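Local coordinates for topoisomerase I-like protein (Leishmania donovani, PDB 2B9S) that probably relaxes supercoiled DNA as the large subunit of a heterodimeric type IB topoisomerase, here held with nicked DNA and vanadate in a transition-state complex, at residues Leu272-Phe283 / Val339-Phe350; Phe283-Val291 / Ala382-Ala390. All blocks are in the same frame, centred on the assembly; numbering follows the deposited sequence.

Contact 1 of 2, residues Leu272-Phe283 / Val339-Phe350; sequences LHVAQRAVAMYF and VLPEVYALLQRF
A first torsion of 172° at Tyr282 turns its ring toward Val343 near the start of helix 341-350. Val343 covers one face of that ring, its CG2 3.9 Å from the ring centroid, a CH-pi contact. Val339 CG1 meets the ring at its edge, and at its far end Tyr282 OH receives a long, weak hydrogen bond from Leu340 N, 3.4 Å away, the N-cap residue of the second helix. At the other end Phe350, its CG turned beside its own backbone N (chi1 -66°), is a knob among Leu272, Ala275, Gln276 and Val279. Gln276 CG covers one face of the Phe350 ring, 3.9 Å from its centroid, and Gln276 OE1 is hydrogen-bonded to the backbone N of Gln363. Between Tyr282 and Phe350, Val279 forms the reciprocal knob, in a hole of Val343, Leu346, Leu347 and Phe350; its CG2 comes within 3.5 Å of Leu346 CD1, and its CG1 turns to Leu347 CD2. Phe283 adds its ring tip, CZ lying 3.9 Å from Leu347 CD1. At the solvent-exposed border Leu272 CD1 meets the guanidinium edge of Arg349. The axes come within 10.7 Å at 125°; with its two knobs, this is a largely apolar knobs-into-holes crossing of two helices within the topoisomerase I catalytic core.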
loop_
_atom_site.group_PDB
_atom_site.type_symbol
_atom_site.label_atom_id
_atom_site.label_comp_id
_atom_site.label_asym_id
_atom_site.label_seq_id
_atom_site.Cartn_x
_atom_site.Cartn_y
_atom_site.Cartn_z
ATOM N N LEU D 272 -11.808 -8.663 -31.570
ATOM C CA LEU D 272 -12.348 -7.814 -30.496
ATOM C C LEU D 272 -11.411 -7.720 -29.275
ATOM O O LEU D 272 -11.234 -6.642 -28.712
ATOM C CB LEU D 272 -13.760 -8.258 -30.095
ATOM C CG LEU D 272 -14.565 -7.382 -29.129
ATOM C CD1 LEU D 272 -14.872 -6.010 -29.750
ATOM C CD2 LEU D 272 -15.831 -8.119 -28.688
ATOM N N HIS D 273 -10.804 -8.843 -28.891
ATOM C CA HIS D 273 -9.781 -8.854 -27.844
ATOM C C HIS D 273 -8.613 -7.905 -28.158
ATOM O O HIS D 273 -8.191 -7.127 -27.297
ATOM C CB HIS D 273 -9.257 -10.281 -27.587
ATOM C CG HIS D 273 -8.032 -10.322 -26.724
ATOM N ND1 HIS D 273 -8.038 -9.918 -25.407
ATOM C CD2 HIS D 273 -6.757 -10.686 -26.997
ATOM C CE1 HIS D 273 -6.822 -10.033 -24.905
ATOM N NE2 HIS D 273 -6.026 -10.496 -25.850
ATOM N N VAL D 274 -8.107 -7.967 -29.391
ATOM C CA VAL D 274 -6.950 -7.163 -29.815
ATOM C C VAL D 274 -7.244 -5.655 -29.770
ATOM O O VAL D 274 -6.420 -4.872 -29.254
ATOM C CB VAL D 274 -6.393 -7.611 -31.218
ATOM C CG1 VAL D 274 -5.222 -6.754 -31.649
ATOM C CG2 VAL D 274 -5.930 -9.062 -31.181
ATOM N N ALA D 275 -8.415 -5.260 -30.287
ATOM C CA ALA D 275 -8.830 -3.851 -30.308
ATOM C C ALA D 275 -9.025 -3.287 -28.899
ATOM O O ALA D 275 -8.646 -2.145 -28.633
ATOM C CB ALA D 275 -10.098 -3.661 -31.142
ATOM N N GLN D 276 -9.621 -4.100 -28.020
ATOM C CA GLN D 276 -9.800 -3.775 -26.596
ATOM C C GLN D 276 -8.458 -3.663 -25.866
ATOM O O GLN D 276 -8.223 -2.687 -25.136
ATOM C CB GLN D 276 -10.697 -4.812 -25.899
ATOM C CG GLN D 276 -12.173 -4.662 -26.228
ATOM C CD GLN D 276 -13.083 -5.552 -25.410
ATOM O OE1 GLN D 276 -12.639 -6.321 -24.570
ATOM N NE2 GLN D 276 -14.366 -5.449 -25.657
ATOM N N ARG D 277 -7.598 -4.669 -26.079
ATOM C CA ARG D 277 -6.198 -4.664 -25.608
ATOM C C ARG D 277 -5.454 -3.370 -25.980
ATOM O O ARG D 277 -4.731 -2.807 -25.142
ATOM C CB ARG D 277 -5.441 -5.889 -26.135
ATOM C CG ARG D 277 -4.114 -6.177 -25.423
ATOM C CD ARG D 277 -3.500 -7.482 -25.924
ATOM N NE ARG D 277 -3.120 -7.386 -27.341
ATOM C CZ ARG D 277 -2.757 -8.410 -28.113
ATOM N NH1 ARG D 277 -2.715 -9.656 -27.638
ATOM N NH2 ARG D 277 -2.434 -8.176 -29.376
ATOM N N ALA D 278 -5.667 -2.898 -27.215
ATOM C CA ALA D 278 -5.086 -1.638 -27.736
ATOM C C ALA D 278 -5.544 -0.371 -27.012
ATOM O O ALA D 278 -4.733 0.505 -26.707
ATOM C CB ALA D 278 -5.376 -1.514 -29.239
ATOM N N VAL D 279 -6.846 -0.252 -26.765
ATOM C CA VAL D 279 -7.389 0.913 -26.046
ATOM C C VAL D 279 -6.941 0.901 -24.573
ATOM O O VAL D 279 -6.667 1.958 -23.982
ATOM C CB VAL D 279 -8.937 0.996 -26.206
ATOM C CG1 VAL D 279 -9.536 2.155 -25.433
ATOM C CG2 VAL D 279 -9.306 1.116 -27.698
ATOM N N ALA D 280 -6.833 -0.299 -23.997
ATOM C CA ALA D 280 -6.404 -0.441 -22.606
ATOM C C ALA D 280 -4.957 -0.019 -22.474
ATOM O O ALA D 280 -4.607 0.756 -21.566
ATOM C CB ALA D 280 -6.615 -1.862 -22.101
ATOM N N MET D 281 -4.106 -0.495 -23.384
ATOM C CA MET D 281 -2.710 -0.072 -23.324
ATOM C C MET D 281 -2.497 1.403 -23.704
ATOM O O MET D 281 -1.606 2.058 -23.182
ATOM C CB MET D 281 -1.736 -1.085 -23.970
ATOM C CG MET D 281 -1.921 -1.427 -25.400
ATOM S SD MET D 281 -1.082 -2.993 -25.788
ATOM C CE MET D 281 0.547 -2.406 -26.265
ATOM N N TYR D 282 -3.375 1.941 -24.542
ATOM C CA TYR D 282 -3.437 3.373 -24.793
ATOM C C TYR D 282 -3.746 4.191 -23.525
ATOM O O TYR D 282 -3.116 5.235 -23.286
ATOM C CB TYR D 282 -4.484 3.656 -25.870
ATOM C CG TYR D 282 -4.792 5.122 -26.088
ATOM C CD1 TYR D 282 -3.958 5.926 -26.876
ATOM C CD2 TYR D 282 -5.929 5.703 -25.524
ATOM C CE1 TYR D 282 -4.240 7.275 -27.082
ATOM C CE2 TYR D 282 -6.222 7.047 -25.718
ATOM C CZ TYR D 282 -5.374 7.833 -26.507
ATOM O OH TYR D 282 -5.665 9.171 -26.712
ATOM N N PHE D 283 -4.740 3.737 -22.743
ATOM C CA PHE D 283 -5.084 4.366 -21.466
ATOM C C PHE D 283 -3.963 4.276 -20.440
ATOM O O PHE D 283 -3.673 5.255 -19.778
ATOM C CB PHE D 283 -6.358 3.774 -20.846
ATOM C CG PHE D 283 -7.631 4.188 -21.532
ATOM C CD1 PHE D 283 -7.657 5.251 -22.434
ATOM C CD2 PHE D 283 -8.817 3.530 -21.245
ATOM C CE1 PHE D 283 -8.831 5.626 -23.075
ATOM C CE2 PHE D 283 -10.001 3.906 -21.857
ATOM C CZ PHE D 283 -10.004 4.964 -22.782
ATOM N N VAL D 339 -9.219 12.329 -26.691
ATOM C CA VAL D 339 -8.565 11.115 -27.197
ATOM C C VAL D 339 -8.475 11.116 -28.711
ATOM O O VAL D 339 -9.200 11.861 -29.398
ATOM C CB VAL D 339 -9.272 9.795 -26.707
ATOM C CG1 VAL D 339 -9.268 9.698 -25.169
ATOM C CG2 VAL D 339 -10.685 9.686 -27.254
ATOM N N LEU D 340 -7.591 10.264 -29.232
ATOM C CA LEU D 340 -7.561 9.979 -30.662
ATOM C C LEU D 340 -8.983 9.682 -31.162
ATOM O O LEU D 340 -9.746 9.003 -30.474
ATOM C CB LEU D 340 -6.625 8.808 -30.952
ATOM C CG LEU D 340 -5.150 8.984 -30.576
ATOM C CD1 LEU D 340 -4.343 7.773 -30.989
ATOM C CD2 LEU D 340 -4.560 10.271 -31.193
ATOM N N PRO D 341 -9.363 10.238 -32.336
ATOM C CA PRO D 341 -10.682 9.909 -32.913
ATOM C C PRO D 341 -10.919 8.408 -33.117
ATOM O O PRO D 341 -12.052 7.957 -33.012
ATOM C CB PRO D 341 -10.700 10.658 -34.263
ATOM C CG PRO D 341 -9.331 11.219 -34.459
ATOM C CD PRO D 341 -8.628 11.243 -33.135
ATOM N N GLU D 342 -9.858 7.655 -33.408
ATOM C CA GLU D 342 -9.937 6.212 -33.585
ATOM C C GLU D 342 -10.228 5.474 -32.269
ATOM O O GLU D 342 -10.813 4.391 -32.297
ATOM C CB GLU D 342 -8.660 5.676 -34.227
ATOM N N VAL D 343 -9.811 6.060 -31.139
ATOM C CA VAL D 343 -10.056 5.494 -29.811
ATOM C C VAL D 343 -11.465 5.865 -29.372
ATOM O O VAL D 343 -12.183 5.042 -28.794
ATOM C CB VAL D 343 -8.985 5.954 -28.764
ATOM C CG1 VAL D 343 -9.478 5.811 -27.317
ATOM C CG2 VAL D 343 -7.681 5.192 -28.972
ATOM N N TYR D 344 -11.859 7.102 -29.664
ATOM C CA TYR D 344 -13.194 7.579 -29.333
ATOM C C TYR D 344 -14.286 6.770 -30.040
ATOM O O TYR D 344 -15.303 6.445 -29.419
ATOM C CB TYR D 344 -13.319 9.076 -29.624
ATOM C CG TYR D 344 -14.650 9.688 -29.220
ATOM C CD1 TYR D 344 -15.780 9.553 -30.046
ATOM C CD2 TYR D 344 -14.779 10.412 -28.029
ATOM C CE1 TYR D 344 -17.006 10.111 -29.693
ATOM C CE2 TYR D 344 -15.998 10.983 -27.670
ATOM C CZ TYR D 344 -17.108 10.822 -28.513
ATOM O OH TYR D 344 -18.324 11.365 -28.182
ATOM N N ALA D 345 -14.058 6.430 -31.312
ATOM C CA ALA D 345 -14.968 5.590 -32.097
ATOM C C ALA D 345 -15.045 4.130 -31.615
ATOM O O ALA D 345 -16.121 3.515 -31.631
ATOM C CB ALA D 345 -14.574 5.631 -33.558
ATOM N N LEU D 346 -13.892 3.570 -31.249
ATOM C CA LEU D 346 -13.790 2.260 -30.605
ATOM C C LEU D 346 -14.587 2.206 -29.286
ATOM O O LEU D 346 -15.315 1.257 -29.057
ATOM C CB LEU D 346 -12.324 1.912 -30.360
ATOM C CG LEU D 346 -11.503 1.337 -31.523
ATOM C CD1 LEU D 346 -10.027 1.191 -31.165
ATOM C CD2 LEU D 346 -12.060 0.015 -32.013
ATOM N N LEU D 347 -14.465 3.240 -28.455
ATOM C CA LEU D 347 -15.239 3.386 -27.227
ATOM C C LEU D 347 -16.760 3.435 -27.440
ATOM O O LEU D 347 -17.517 2.964 -26.579
ATOM C CB LEU D 347 -14.780 4.631 -26.449
ATOM C CG LEU D 347 -13.400 4.576 -25.773
ATOM C CD1 LEU D 347 -13.053 5.914 -25.102
ATOM C CD2 LEU D 347 -13.290 3.391 -24.776
ATOM N N GLN D 348 -17.204 4.016 -28.559
ATOM C CA GLN D 348 -18.624 3.987 -28.922
ATOM C C GLN D 348 -19.050 2.551 -29.237
ATOM O O GLN D 348 -20.119 2.127 -28.854
ATOM C CB GLN D 348 -18.919 4.907 -30.119
ATOM C CG GLN D 348 -18.684 6.410 -29.859
ATOM C CD GLN D 348 -18.853 7.248 -31.115
ATOM O OE1 GLN D 348 -18.240 6.974 -32.152
ATOM N NE2 GLN D 348 -19.704 8.269 -31.033
ATOM N N ARG D 349 -18.200 1.819 -29.940
ATOM C CA ARG D 349 -18.420 0.420 -30.221
ATOM C C ARG D 349 -18.487 -0.397 -28.920
ATOM O O ARG D 349 -19.368 -1.260 -28.755
ATOM C CB ARG D 349 -17.314 -0.117 -31.144
ATOM C CG ARG D 349 -17.688 -1.395 -31.882
ATOM C CD ARG D 349 -16.649 -1.782 -32.948
ATOM N NE ARG D 349 -15.772 -2.899 -32.538
ATOM C CZ ARG D 349 -14.570 -3.142 -33.072
ATOM N NH1 ARG D 349 -14.094 -2.340 -34.029
ATOM N NH2 ARG D 349 -13.839 -4.175 -32.655
ATOM N N PHE D 350 -17.563 -0.108 -27.999
ATOM C CA PHE D 350 -17.397 -0.888 -26.774
ATOM C C PHE D 350 -18.529 -0.680 -25.779
ATOM O O PHE D 350 -18.634 -1.439 -24.823
ATOM C CB PHE D 350 -16.062 -0.565 -26.074
ATOM C CG PHE D 350 -14.838 -0.982 -26.840
ATOM C CD1 PHE D 350 -14.930 -1.814 -27.959
ATOM C CD2 PHE D 350 -13.576 -0.550 -26.428
ATOM C CE1 PHE D 350 -13.795 -2.181 -28.659
ATOM C CE2 PHE D 350 -12.429 -0.931 -27.116
ATOM C CZ PHE D 350 -12.531 -1.747 -28.229
#

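Contact 2 of 2, residues Phe283-Val291 / Ala382-Ala390; sequences FIDRLALRV and AKVFRTYNA. With VO4 (vanadate ion), chain F; nucleotides of chain C; nucleotides of chain B.
Arg290 and Arg386 lay their guanidinium groups on one another beside the vanadate, centres 4.2 Å apart and planes 27° from parallel. From CB outward, Arg290 first passes OP1 of DT16 of chain C, near CB itself, and CG then lies over the rim of the Arg386 guanidinium. The chain is extended from CG to NE, which carries CD past vanadate O2 and lets NE donate to that oxygen at 3.0 Å. CZ sits close to Arg386 NH2. At the tip, NH2 gives a nearly straight bond to O5' of DA1 of chain B, 3.0 Å away and in the guanidinium plane, plus a weaker one to vanadate O1. Arg386 brings its own NH2 to vanadate O1 at 2.8 Å, again from its edge. Ala288, with positive phi, turns the chain out of the helix, and its O is the atom that Arg386 NH1 reaches in a short but bent, weak bond. Tyr22 of the small subunit chain bonds to Arg386 NE, and His429 supplies a further bond to the vanadate.

Farther from the vanadate, Asn389 ND2 donates to Asp285 O at 2.8 Å, next to Ala288 CB. Ile284 packs CG2 on Phe385 CB and CD1 on Ala382 CB, and one water bridges Leu289 O to Ala382 O. Toward the DNA, Lys383 N donates to OP1 of DC17 of chain C at 2.8 Å.

The vanadium is bound 2.0 Å from DA1 O5', consistent with the vanadate standing in for the scissile phosphate. Two arginines reaching O1, Arg290 only weakly but bonded to O5' as well, would be expected to offset negative charge on a transition state and on the leaving 5' oxygen.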
loop_
_atom_site.group_PDB
_atom_site.type_symbol
_atom_site.label_atom_id
_atom_site.label_comp_id
_atom_site.label_asym_id
_atom_site.label_seq_id
_atom_site.Cartn_x
_atom_site.Cartn_y
_atom_site.Cartn_z
ATOM N N PHE D 283 -4.740 3.737 -22.743
ATOM C CA PHE D 283 -5.084 4.366 -21.466
ATOM C C PHE D 283 -3.963 4.276 -20.440
ATOM O O PHE D 283 -3.673 5.255 -19.778
ATOM C CB PHE D 283 -6.358 3.774 -20.846
ATOM C CG PHE D 283 -7.631 4.188 -21.532
ATOM C CD1 PHE D 283 -7.657 5.251 -22.434
ATOM C CD2 PHE D 283 -8.817 3.530 -21.245
ATOM C CE1 PHE D 283 -8.831 5.626 -23.075
ATOM C CE2 PHE D 283 -10.001 3.906 -21.857
ATOM C CZ PHE D 283 -10.004 4.964 -22.782
ATOM N N ILE D 284 -3.370 3.094 -20.296
ATOM C CA ILE D 284 -2.289 2.843 -19.336
ATOM C C ILE D 284 -1.040 3.672 -19.683
ATOM O O ILE D 284 -0.397 4.260 -18.794
ATOM C CB ILE D 284 -1.954 1.328 -19.253
ATOM C CG1 ILE D 284 -3.127 0.554 -18.626
ATOM C CG2 ILE D 284 -0.653 1.082 -18.505
ATOM C CD1 ILE D 284 -3.020 -0.957 -18.724
ATOM N N ASP D 285 -0.724 3.727 -20.976
ATOM C CA ASP D 285 0.353 4.569 -21.491
ATOM C C ASP D 285 0.088 6.064 -21.288
ATOM O O ASP D 285 0.876 6.741 -20.616
ATOM C CB ASP D 285 0.605 4.264 -22.973
ATOM C CG ASP D 285 1.628 5.204 -23.621
ATOM O OD1 ASP D 285 2.332 5.955 -22.913
ATOM O OD2 ASP D 285 1.722 5.182 -24.858
ATOM N N ARG D 286 -1.011 6.577 -21.852
ATOM C CA ARG D 286 -1.198 8.034 -21.937
ATOM C C ARG D 286 -1.713 8.657 -20.652
ATOM O O ARG D 286 -1.377 9.802 -20.344
ATOM C CB ARG D 286 -2.097 8.446 -23.127
ATOM C CG ARG D 286 -1.673 7.972 -24.519
ATOM C CD ARG D 286 -0.156 7.888 -24.739
ATOM N NE ARG D 286 0.547 9.172 -24.734
ATOM C CZ ARG D 286 1.334 9.620 -25.719
ATOM N NH1 ARG D 286 1.540 8.903 -26.824
ATOM N NH2 ARG D 286 1.925 10.799 -25.595
ATOM N N LEU D 287 -2.516 7.894 -19.909
ATOM C CA LEU D 287 -3.168 8.368 -18.683
ATOM C C LEU D 287 -2.616 7.766 -17.388
ATOM O O LEU D 287 -3.077 8.134 -16.303
ATOM C CB LEU D 287 -4.684 8.093 -18.742
ATOM C CG LEU D 287 -5.553 8.736 -19.819
ATOM C CD1 LEU D 287 -6.973 8.337 -19.570
ATOM C CD2 LEU D 287 -5.395 10.253 -19.796
ATOM N N ALA D 288 -1.662 6.845 -17.513
ATOM C CA ALA D 288 -1.061 6.094 -16.390
ATOM C C ALA D 288 -2.072 5.441 -15.426
ATOM O O ALA D 288 -1.901 5.507 -14.213
ATOM C CB ALA D 288 -0.000 6.959 -15.620
ATOM N N LEU D 289 -3.125 4.819 -15.963
ATOM C CA LEU D 289 -4.065 4.061 -15.119
ATOM C C LEU D 289 -3.414 2.782 -14.583
ATOM O O LEU D 289 -2.552 2.165 -15.246
ATOM C CB LEU D 289 -5.354 3.686 -15.888
ATOM C CG LEU D 289 -6.195 4.772 -16.584
ATOM C CD1 LEU D 289 -7.592 4.227 -17.004
ATOM C CD2 LEU D 289 -6.335 6.044 -15.762
ATOM N N ARG D 290 -3.831 2.375 -13.389
ATOM C CA ARG D 290 -3.508 1.034 -12.923
ATOM C C ARG D 290 -4.308 0.045 -13.776
ATOM O O ARG D 290 -5.372 0.384 -14.293
ATOM C CB ARG D 290 -3.826 0.873 -11.442
ATOM C CG ARG D 290 -3.120 1.885 -10.542
ATOM C CD ARG D 290 -3.756 1.855 -9.191
ATOM N NE ARG D 290 -3.202 2.774 -8.195
ATOM C CZ ARG D 290 -3.779 3.903 -7.812
ATOM N NH1 ARG D 290 -4.893 4.309 -8.400
ATOM N NH2 ARG D 290 -3.241 4.640 -6.836
ATOM N N VAL D 291 -3.773 -1.163 -13.911
ATOM C CA VAL D 291 -4.296 -2.219 -14.767
ATOM C C VAL D 291 -5.713 -2.710 -14.396
ATOM O O VAL D 291 -6.466 -3.138 -15.257
ATOM C CB VAL D 291 -3.272 -3.418 -14.805
ATOM C CG1 VAL D 291 -3.367 -4.309 -13.507
ATOM C CG2 VAL D 291 -3.400 -4.251 -16.115
ATOM N N ALA D 382 2.140 -3.621 -16.773
ATOM C CA ALA D 382 1.432 -2.343 -16.772
ATOM C C ALA D 382 1.881 -1.326 -15.728
ATOM O O ALA D 382 1.738 -0.114 -15.958
ATOM C CB ALA D 382 -0.093 -2.554 -16.700
ATOM N N LYS D 383 2.392 -1.793 -14.584
ATOM C CA LYS D 383 2.723 -0.877 -13.484
ATOM C C LYS D 383 3.935 -0.052 -13.866
ATOM O O LYS D 383 4.111 1.068 -13.387
ATOM C CB LYS D 383 2.915 -1.605 -12.141
ATOM C CG LYS D 383 4.245 -2.373 -11.978
ATOM C CD LYS D 383 4.351 -3.074 -10.613
ATOM C CE LYS D 383 4.804 -2.112 -9.508
ATOM N NZ LYS D 383 6.241 -1.636 -9.671
ATOM N N VAL D 384 4.748 -0.612 -14.764
ATOM C CA VAL D 384 5.991 0.015 -15.238
ATOM C C VAL D 384 5.727 1.328 -15.995
ATOM O O VAL D 384 6.528 2.269 -15.902
ATOM C CB VAL D 384 6.859 -0.988 -16.099
ATOM C CG1 VAL D 384 8.173 -0.340 -16.558
ATOM C CG2 VAL D 384 7.156 -2.251 -15.322
ATOM N N PHE D 385 4.609 1.396 -16.728
ATOM C CA PHE D 385 4.211 2.626 -17.433
ATOM C C PHE D 385 3.933 3.763 -16.477
ATOM O O PHE D 385 4.020 4.954 -16.824
ATOM C CB PHE D 385 2.964 2.385 -18.283
ATOM C CG PHE D 385 3.245 1.728 -19.603
ATOM C CD1 PHE D 385 3.276 0.342 -19.707
ATOM C CD2 PHE D 385 3.485 2.506 -20.745
ATOM C CE1 PHE D 385 3.531 -0.276 -20.941
ATOM C CE2 PHE D 385 3.744 1.909 -21.982
ATOM C CZ PHE D 385 3.774 0.519 -22.087
ATOM N N ARG D 386 3.576 3.393 -15.262
ATOM C CA ARG D 386 3.196 4.363 -14.261
ATOM C C ARG D 386 4.466 4.996 -13.658
ATOM O O ARG D 386 4.538 6.219 -13.475
ATOM C CB ARG D 386 2.324 3.663 -13.214
ATOM C CG ARG D 386 1.312 4.523 -12.583
ATOM C CD ARG D 386 0.405 3.684 -11.655
ATOM N NE ARG D 386 0.006 4.486 -10.510
ATOM C CZ ARG D 386 -0.970 5.379 -10.523
ATOM N NH1 ARG D 386 -1.685 5.587 -11.626
ATOM N NH2 ARG D 386 -1.261 6.039 -9.417
ATOM N N THR D 387 5.445 4.139 -13.355
ATOM C CA THR D 387 6.806 4.544 -12.980
ATOM C C THR D 387 7.467 5.373 -14.087
ATOM O O THR D 387 8.093 6.404 -13.811
ATOM C CB THR D 387 7.711 3.305 -12.712
ATOM O OG1 THR D 387 7.061 2.423 -11.797
ATOM C CG2 THR D 387 9.062 3.719 -12.137
ATOM N N TYR D 388 7.344 4.890 -15.323
ATOM C CA TYR D 388 7.835 5.588 -16.506
ATOM C C TYR D 388 7.204 6.976 -16.658
ATOM O O TYR D 388 7.909 7.968 -16.865
ATOM C CB TYR D 388 7.599 4.744 -17.769
ATOM C CG TYR D 388 7.684 5.546 -19.050
ATOM C CD1 TYR D 388 8.926 5.866 -19.621
ATOM C CD2 TYR D 388 6.526 6.014 -19.673
ATOM C CE1 TYR D 388 9.006 6.630 -20.775
ATOM C CE2 TYR D 388 6.589 6.767 -20.830
ATOM C CZ TYR D 388 7.827 7.074 -21.383
ATOM O OH TYR D 388 7.882 7.822 -22.545
ATOM N N ASN D 389 5.885 7.038 -16.552
ATOM C CA ASN D 389 5.157 8.288 -16.697
ATOM C C ASN D 389 5.488 9.319 -15.634
ATOM O O ASN D 389 5.546 10.504 -15.930
ATOM C CB ASN D 389 3.648 8.041 -16.709
ATOM C CG ASN D 389 3.124 7.735 -18.091
ATOM O OD1 ASN D 389 3.337 8.516 -19.022
ATOM N ND2 ASN D 389 2.443 6.590 -18.245
ATOM N N ALA D 390 5.665 8.872 -14.395
ATOM C CA ALA D 390 5.942 9.780 -13.289
ATOM C C ALA D 390 7.345 10.359 -13.435
ATOM O O ALA D 390 7.558 11.560 -13.262
ATOM C CB ALA D 390 5.790 9.063 -11.964
HETATM V V VO4 F . 0.347 3.583 -6.626
HETATM O O1 VO4 F . -0.079 5.226 -7.004
HETATM O O2 VO4 F . -0.278 2.215 -7.549
ATOM P P DC C 17 1.003 -5.167 -13.031
ATOM O OP1 DC C 17 2.105 -4.378 -13.635
ATOM O OP2 DC C 17 -0.223 -5.370 -13.796
ATOM O "O5'" DC C 17 1.623 -6.577 -12.698
ATOM C "C5'" DC C 17 2.863 -6.745 -12.033
ATOM C "C4'" DC C 17 2.959 -8.224 -11.740
ATOM O "O4'" DC C 17 2.070 -8.548 -10.642
ATOM C "C3'" DC C 17 2.533 -9.143 -12.888
ATOM O "O3'" DC C 17 3.527 -10.132 -13.005
ATOM C "C2'" DC C 17 1.265 -9.813 -12.382
ATOM C "C1'" DC C 17 1.555 -9.858 -10.882
ATOM N N1 DC C 17 0.359 -10.116 -10.013
ATOM C C2 DC C 17 0.525 -10.846 -8.835
ATOM O O2 DC C 17 1.672 -11.268 -8.544
ATOM N N3 DC C 17 -0.564 -11.078 -8.046
ATOM C C4 DC C 17 -1.772 -10.621 -8.402
ATOM N N4 DC C 17 -2.788 -10.916 -7.589
ATOM C C5 DC C 17 -1.985 -9.879 -9.600
ATOM C C6 DC C 17 -0.901 -9.641 -10.364
ATOM P P DT C 16 -4.465 -3.362 -9.586
ATOM O OP1 DT C 16 -4.743 -2.381 -10.654
ATOM O OP2 DT C 16 -5.192 -4.641 -9.486
ATOM O "O5'" DT C 16 -2.924 -3.764 -9.632
ATOM C "C5'" DT C 16 -1.861 -2.813 -9.701
ATOM C "C4'" DT C 16 -0.584 -3.637 -9.786
ATOM O "O4'" DT C 16 -0.409 -4.382 -8.554
ATOM C "C3'" DT C 16 -0.520 -4.674 -10.911
ATOM O "O3'" DT C 16 0.733 -4.533 -11.593
ATOM C "C2'" DT C 16 -0.565 -6.051 -10.232
ATOM C "C1'" DT C 16 -0.012 -5.729 -8.854
ATOM N N1 DT C 16 -0.616 -6.594 -7.822
ATOM C C2 DT C 16 0.197 -7.417 -7.092
ATOM O O2 DT C 16 1.379 -7.481 -7.295
ATOM N N3 DT C 16 -0.456 -8.177 -6.152
ATOM C C4 DT C 16 -1.810 -8.162 -5.878
ATOM O O4 DT C 16 -2.259 -8.870 -4.989
ATOM C C5 DT C 16 -2.623 -7.243 -6.670
ATOM C C7 DT C 16 -4.131 -7.083 -6.492
ATOM C C6 DT C 16 -1.977 -6.521 -7.589
ATOM O "O5'" DA B 1 -1.023 3.516 -5.152
ATOM C "C5'" DA B 1 -0.922 4.641 -4.289
ATOM C "C4'" DA B 1 -1.845 4.470 -3.122
ATOM O "O4'" DA B 1 -1.394 3.394 -2.268
ATOM C "C3'" DA B 1 -1.821 5.691 -2.257
ATOM O "O3'" DA B 1 -2.782 6.599 -2.777
ATOM C "C2'" DA B 1 -2.159 5.143 -0.870
ATOM C "C1'" DA B 1 -1.662 3.720 -0.897
ATOM N N9 DA B 1 -0.436 3.387 -0.160
ATOM C C8 DA B 1 0.840 3.475 -0.657
ATOM N N7 DA B 1 1.779 3.067 0.157
ATOM C C5 DA B 1 1.076 2.669 1.288
ATOM C C6 DA B 1 1.493 2.130 2.528
ATOM N N6 DA B 1 2.784 1.877 2.836
ATOM N N1 DA B 1 0.529 1.841 3.429
ATOM C C2 DA B 1 -0.753 2.067 3.136
ATOM N N3 DA B 1 -1.253 2.591 2.023
ATOM C C4 DA B 1 -0.294 2.857 1.114
HETATM O O HOH W 1 -3.483 8.000 -13.285
HETATM O O HOH W 2 -0.477 0.714 -14.668
#

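In the fold
Helix 272-287 runs through both contacts, and Phe283 belongs to the segments of each. Their centres lie 16 Å apart, and all four segments are part of the topoisomerase I catalytic core. The segments alternate along the sequence: 272-283 and 283-291 come first, then 339-350 joins contact 1 and 382-390 joins contact 2. Contact 1 sits farther out, its nearest atom about 11 Å from the bound DNA, and sets helix 341-351 against the first part of the shared helix. Contact 2 takes its C-terminal end and the following loop to helix 384-400 and the vanadate. The helix and the loop after it thus connect a mainly apolar packing region to the DNA-cleaving site.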